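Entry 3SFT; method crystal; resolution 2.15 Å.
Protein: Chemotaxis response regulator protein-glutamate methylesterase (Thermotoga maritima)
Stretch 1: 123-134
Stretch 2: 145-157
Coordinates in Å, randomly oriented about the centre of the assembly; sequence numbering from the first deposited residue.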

# COMPACT_ATOMS: atom_id res chain seq x y z
N TYR A 123 -2.14 -3.43 13.17
CA TYR A 123 -3.23 -4.28 12.71
C TYR A 123 -2.99 -5.79 12.79
O TYR A 123 -3.93 -6.57 12.75
CB TYR A 123 -3.63 -3.88 11.28
CG TYR A 123 -4.25 -2.50 11.18
CD1 TYR A 123 -5.63 -2.34 11.15
CD2 TYR A 123 -3.45 -1.36 11.12
CE1 TYR A 123 -6.21 -1.07 11.06
CE2 TYR A 123 -4.01 -0.09 11.02
CZ TYR A 123 -5.39 0.04 10.99
OH TYR A 123 -5.94 1.30 10.90
N LYS A 124 -1.73 -6.18 12.91
CA LYS A 124 -1.36 -7.60 13.00
C LYS A 124 -2.02 -8.51 11.96
O LYS A 124 -1.90 -8.27 10.76
CB LYS A 124 -1.57 -8.11 14.43
CG LYS A 124 -0.65 -7.45 15.45
CD LYS A 124 -0.77 -8.09 16.82
CE LYS A 124 0.22 -7.49 17.81
NZ LYS A 124 -0.11 -6.07 18.12
N SER A 125 -2.74 -9.54 12.41
CA SER A 125 -3.39 -10.47 11.48
C SER A 125 -4.41 -9.82 10.55
O SER A 125 -4.78 -10.40 9.53
CB SER A 125 -4.03 -11.65 12.23
OG SER A 125 -5.22 -11.25 12.90
N LYS A 126 -4.84 -8.61 10.88
CA LYS A 126 -5.81 -7.89 10.05
C LYS A 126 -5.13 -7.00 8.99
O LYS A 126 -5.78 -6.18 8.34
CB LYS A 126 -6.74 -7.04 10.94
CG LYS A 126 -7.57 -7.85 11.93
CD LYS A 126 -8.33 -8.98 11.24
CE LYS A 126 -9.12 -9.82 12.24
NZ LYS A 126 -10.23 -9.06 12.88
N THR A 127 -3.82 -7.17 8.83
CA THR A 127 -3.05 -6.40 7.85
C THR A 127 -3.04 -7.11 6.51
O THR A 127 -2.85 -8.32 6.43
CB THR A 127 -1.58 -6.22 8.29
OG1 THR A 127 -1.53 -5.73 9.64
CG2 THR A 127 -0.85 -5.22 7.38
N ILE A 128 -3.28 -6.35 5.45
CA ILE A 128 -3.27 -6.88 4.09
C ILE A 128 -2.25 -6.07 3.30
O ILE A 128 -2.36 -4.85 3.22
CB ILE A 128 -4.65 -6.76 3.41
CG1 ILE A 128 -5.69 -7.63 4.13
CG2 ILE A 128 -4.55 -7.19 1.94
CD1 ILE A 128 -7.11 -7.51 3.54
N ALA A 129 -1.23 -6.74 2.76
CA ALA A 129 -0.19 -6.08 1.97
C ALA A 129 -0.35 -6.43 0.50
O ALA A 129 -0.64 -7.57 0.15
CB ALA A 129 1.20 -6.48 2.45
N VAL A 130 -0.16 -5.44 -0.37
CA VAL A 130 -0.27 -5.63 -1.81
C VAL A 130 0.99 -5.05 -2.45
O VAL A 130 1.22 -3.84 -2.40
CB VAL A 130 -1.52 -4.91 -2.40
CG1 VAL A 130 -1.64 -5.23 -3.88
CG2 VAL A 130 -2.78 -5.34 -1.67
N ILE A 131 1.81 -5.91 -3.03
CA ILE A 131 3.05 -5.46 -3.65
C ILE A 131 2.90 -5.52 -5.16
O ILE A 131 2.81 -6.60 -5.75
CB ILE A 131 4.25 -6.29 -3.18
CG1 ILE A 131 4.31 -6.28 -1.65
CG2 ILE A 131 5.55 -5.76 -3.77
CD1 ILE A 131 4.37 -4.89 -1.04
N LEU A 132 2.87 -4.35 -5.77
CA LEU A 132 2.70 -4.22 -7.21
C LEU A 132 4.00 -4.07 -7.98
O LEU A 132 5.09 -4.03 -7.40
CB LEU A 132 1.80 -3.01 -7.50
CG LEU A 132 0.46 -2.96 -6.77
CD1 LEU A 132 -0.33 -1.72 -7.20
CD2 LEU A 132 -0.33 -4.23 -7.07
N THR A 133 3.83 -3.96 -9.30
CA THR A 133 4.88 -3.77 -10.29
C THR A 133 5.92 -2.76 -9.82
O THR A 133 5.57 -1.78 -9.15
CB THR A 133 4.25 -3.26 -11.61
OG1 THR A 133 5.27 -2.91 -12.55
CG2 THR A 133 3.38 -2.03 -11.34
N GLY A 134 7.18 -2.99 -10.19
CA GLY A 134 8.24 -2.08 -9.81
C GLY A 134 9.61 -2.72 -9.71
O GLY A 134 9.74 -3.94 -9.61
N LYS A 145 7.27 -8.85 7.75
CA LYS A 145 6.60 -8.37 8.96
C LYS A 145 5.12 -8.71 8.98
O LYS A 145 4.59 -9.18 9.99
CB LYS A 145 6.78 -6.85 9.12
CG LYS A 145 7.87 -6.44 10.12
CD LYS A 145 9.29 -6.66 9.57
CE LYS A 145 9.63 -5.69 8.44
NZ LYS A 145 10.03 -4.33 8.89
N VAL A 146 4.45 -8.49 7.85
CA VAL A 146 3.03 -8.78 7.71
C VAL A 146 2.77 -10.24 8.00
O VAL A 146 1.88 -10.57 8.79
CB VAL A 146 2.51 -8.41 6.29
CG1 VAL A 146 1.09 -8.91 6.09
CG2 VAL A 146 2.56 -6.89 6.10
N LYS A 147 3.55 -11.13 7.39
CA LYS A 147 3.38 -12.56 7.62
C LYS A 147 3.72 -12.94 9.06
O LYS A 147 3.04 -13.78 9.65
CB LYS A 147 4.20 -13.38 6.63
CG LYS A 147 3.78 -13.24 5.16
CD LYS A 147 2.27 -13.43 4.96
CE LYS A 147 1.78 -14.75 5.54
NZ LYS A 147 0.32 -14.92 5.31
N PHE A 148 4.76 -12.32 9.61
CA PHE A 148 5.18 -12.58 10.99
C PHE A 148 4.01 -12.33 11.96
O PHE A 148 3.89 -13.02 12.98
CB PHE A 148 6.38 -11.70 11.36
CG PHE A 148 6.91 -11.94 12.75
CD1 PHE A 148 7.81 -12.98 13.00
CD2 PHE A 148 6.52 -11.13 13.82
CE1 PHE A 148 8.30 -13.21 14.29
CE2 PHE A 148 7.01 -11.35 15.11
CZ PHE A 148 7.90 -12.39 15.35
N TYR A 149 3.15 -11.37 11.62
CA TYR A 149 2.00 -11.04 12.46
C TYR A 149 0.69 -11.70 12.02
O TYR A 149 -0.39 -11.32 12.47
CB TYR A 149 1.83 -9.52 12.54
CG TYR A 149 2.83 -8.86 13.46
CD1 TYR A 149 2.82 -9.13 14.83
CD2 TYR A 149 3.79 -7.98 12.97
CE1 TYR A 149 3.74 -8.54 15.69
CE2 TYR A 149 4.72 -7.38 13.82
CZ TYR A 149 4.69 -7.67 15.18
OH TYR A 149 5.60 -7.08 16.03
N GLY A 150 0.78 -12.68 11.13
CA GLY A 150 -0.41 -13.38 10.68
C GLY A 150 -1.25 -12.67 9.63
O GLY A 150 -2.38 -13.08 9.36
N GLY A 151 -0.70 -11.61 9.05
CA GLY A 151 -1.42 -10.88 8.02
C GLY A 151 -1.45 -11.62 6.69
O GLY A 151 -0.96 -12.75 6.59
N THR A 152 -1.98 -10.97 5.66
CA THR A 152 -2.11 -11.55 4.34
C THR A 152 -1.35 -10.73 3.29
O THR A 152 -1.38 -9.50 3.32
CB THR A 152 -3.61 -11.64 3.95
OG1 THR A 152 -4.29 -12.52 4.86
CG2 THR A 152 -3.78 -12.16 2.52
N VAL A 153 -0.72 -11.41 2.35
CA VAL A 153 0.06 -10.74 1.31
C VAL A 153 -0.35 -11.10 -0.12
O VAL A 153 -0.54 -12.26 -0.46
CB VAL A 153 1.57 -11.03 1.50
CG1 VAL A 153 2.38 -10.42 0.36
CG2 VAL A 153 2.04 -10.51 2.84
N ILE A 154 -0.47 -10.07 -0.95
CA ILE A 154 -0.83 -10.23 -2.35
C ILE A 154 0.28 -9.63 -3.22
O ILE A 154 0.69 -8.49 -3.01
CB ILE A 154 -2.16 -9.53 -2.68
CG1 ILE A 154 -3.31 -10.15 -1.90
CG2 ILE A 154 -2.44 -9.63 -4.17
CD1 ILE A 154 -4.61 -9.35 -1.97
N ALA A 155 0.78 -10.42 -4.16
CA ALA A 155 1.81 -9.96 -5.08
C ALA A 155 1.21 -9.89 -6.47
O ALA A 155 0.42 -10.75 -6.85
CB ALA A 155 2.99 -10.91 -5.07
N GLU A 156 1.56 -8.84 -7.21
CA GLU A 156 1.04 -8.67 -8.56
C GLU A 156 1.70 -9.66 -9.53
O GLU A 156 2.92 -9.82 -9.54
CB GLU A 156 1.23 -7.24 -9.06
CG GLU A 156 0.60 -6.98 -10.44
CD GLU A 156 0.71 -5.53 -10.92
OE1 GLU A 156 1.33 -4.71 -10.22
OE2 GLU A 156 0.18 -5.22 -12.00
N ASP A 157 0.87 -10.35 -10.30
CA ASP A 157 1.31 -11.32 -11.29
C ASP A 157 2.07 -10.60 -12.41
O ASP A 157 1.74 -9.47 -12.77
CB ASP A 157 0.10 -12.07 -11.85
CG ASP A 157 0.48 -13.20 -12.79
OD1 ASP A 157 0.47 -14.37 -12.35
OD2 ASP A 157 0.78 -12.93 -13.96
O HOH W 1 -5.08 -9.80 6.88

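This contact is a pairing of two neighbouring parallel β-strands, extended at one end by a glutamate side chain and at the other by a close-packed turn. Strand 127-131 and strand 152-156 run in the same direction, with 13° between their axes. Five backbone hydrogen bonds join them, and they alternate in direction as parallel pairing requires. Thr 152 N donates to Thr 127 O at 2.9 Å, and Ala 129 N donates to Thr 152 O at 2.8 Å. Ile 154 N donates to Ala 129 O at 2.7 Å, and Ile 131 N donates to Ile 154 O at 2.8 Å. Glu 156 N closes the ladder on Ile 131 O at 3.0 Å. The N-H...O angles lie between 159° and 169°, so the bonds are nearly straight. Four of these five carbonyls, all but Thr 127 O, also receive CA-H...O contacts, such as Val 130 CA to Ile 154 O at 3.2 Å.

Side chains alternate between the two faces of the sheet. Ile 128, Thr 152, Val 130 and Ile 154 share one face. There Val 130 CG2 lies 4.4 Å from Ile 154 CB, and Ile 128 CG2 lies 4.5 Å from Ile 154 CD1. Ala 129, Val 153, Ile 131 and Ala 155 share the other. Ala 129 CB is 4.1 Å from Val 153 CG2 and 3.9 Å from Val 146 CG2, so Val 146, from the helix before the second strand, packs against Ala 129 on this face.

Beyond the strand pairing, Glu 156 takes over with its side chain. Its extended chi1 and chi2, both t, carry the carboxylate to the loop after the first strand. Thr 133 N donates to Glu 156 OE1 at 2.8 Å. The other oxygen, OE2, is bonded elsewhere in the structure.

At the opposite end the two stretches meet closely without a direct hydrogen bond. Ser 125 N is 2.9 Å from Tyr 149 O, but the angle is poor. Lys 124 CG packs obliquely against the Tyr 149 ring, 3.9 Å from CD1. Gly 151 CA sits 3.3 Å from Thr 127 O. A CB on Gly 151 would clash with that oxygen and with Val 146 CG1. Within the first stretch, Thr 127 OG1 donates to Lys 124 O at 2.8 Å and Thr 127 N bonds the same oxygen at 2.9 Å, which ties the turn to the strand. The oxygen of water 1 lies 2.7 Å from Ser 125 O and 2.7 Å from Thr 127 O and donates to both. It also accepts a weak bond from Thr 152 OG1 at 3.5 Å, and so links the two stretches.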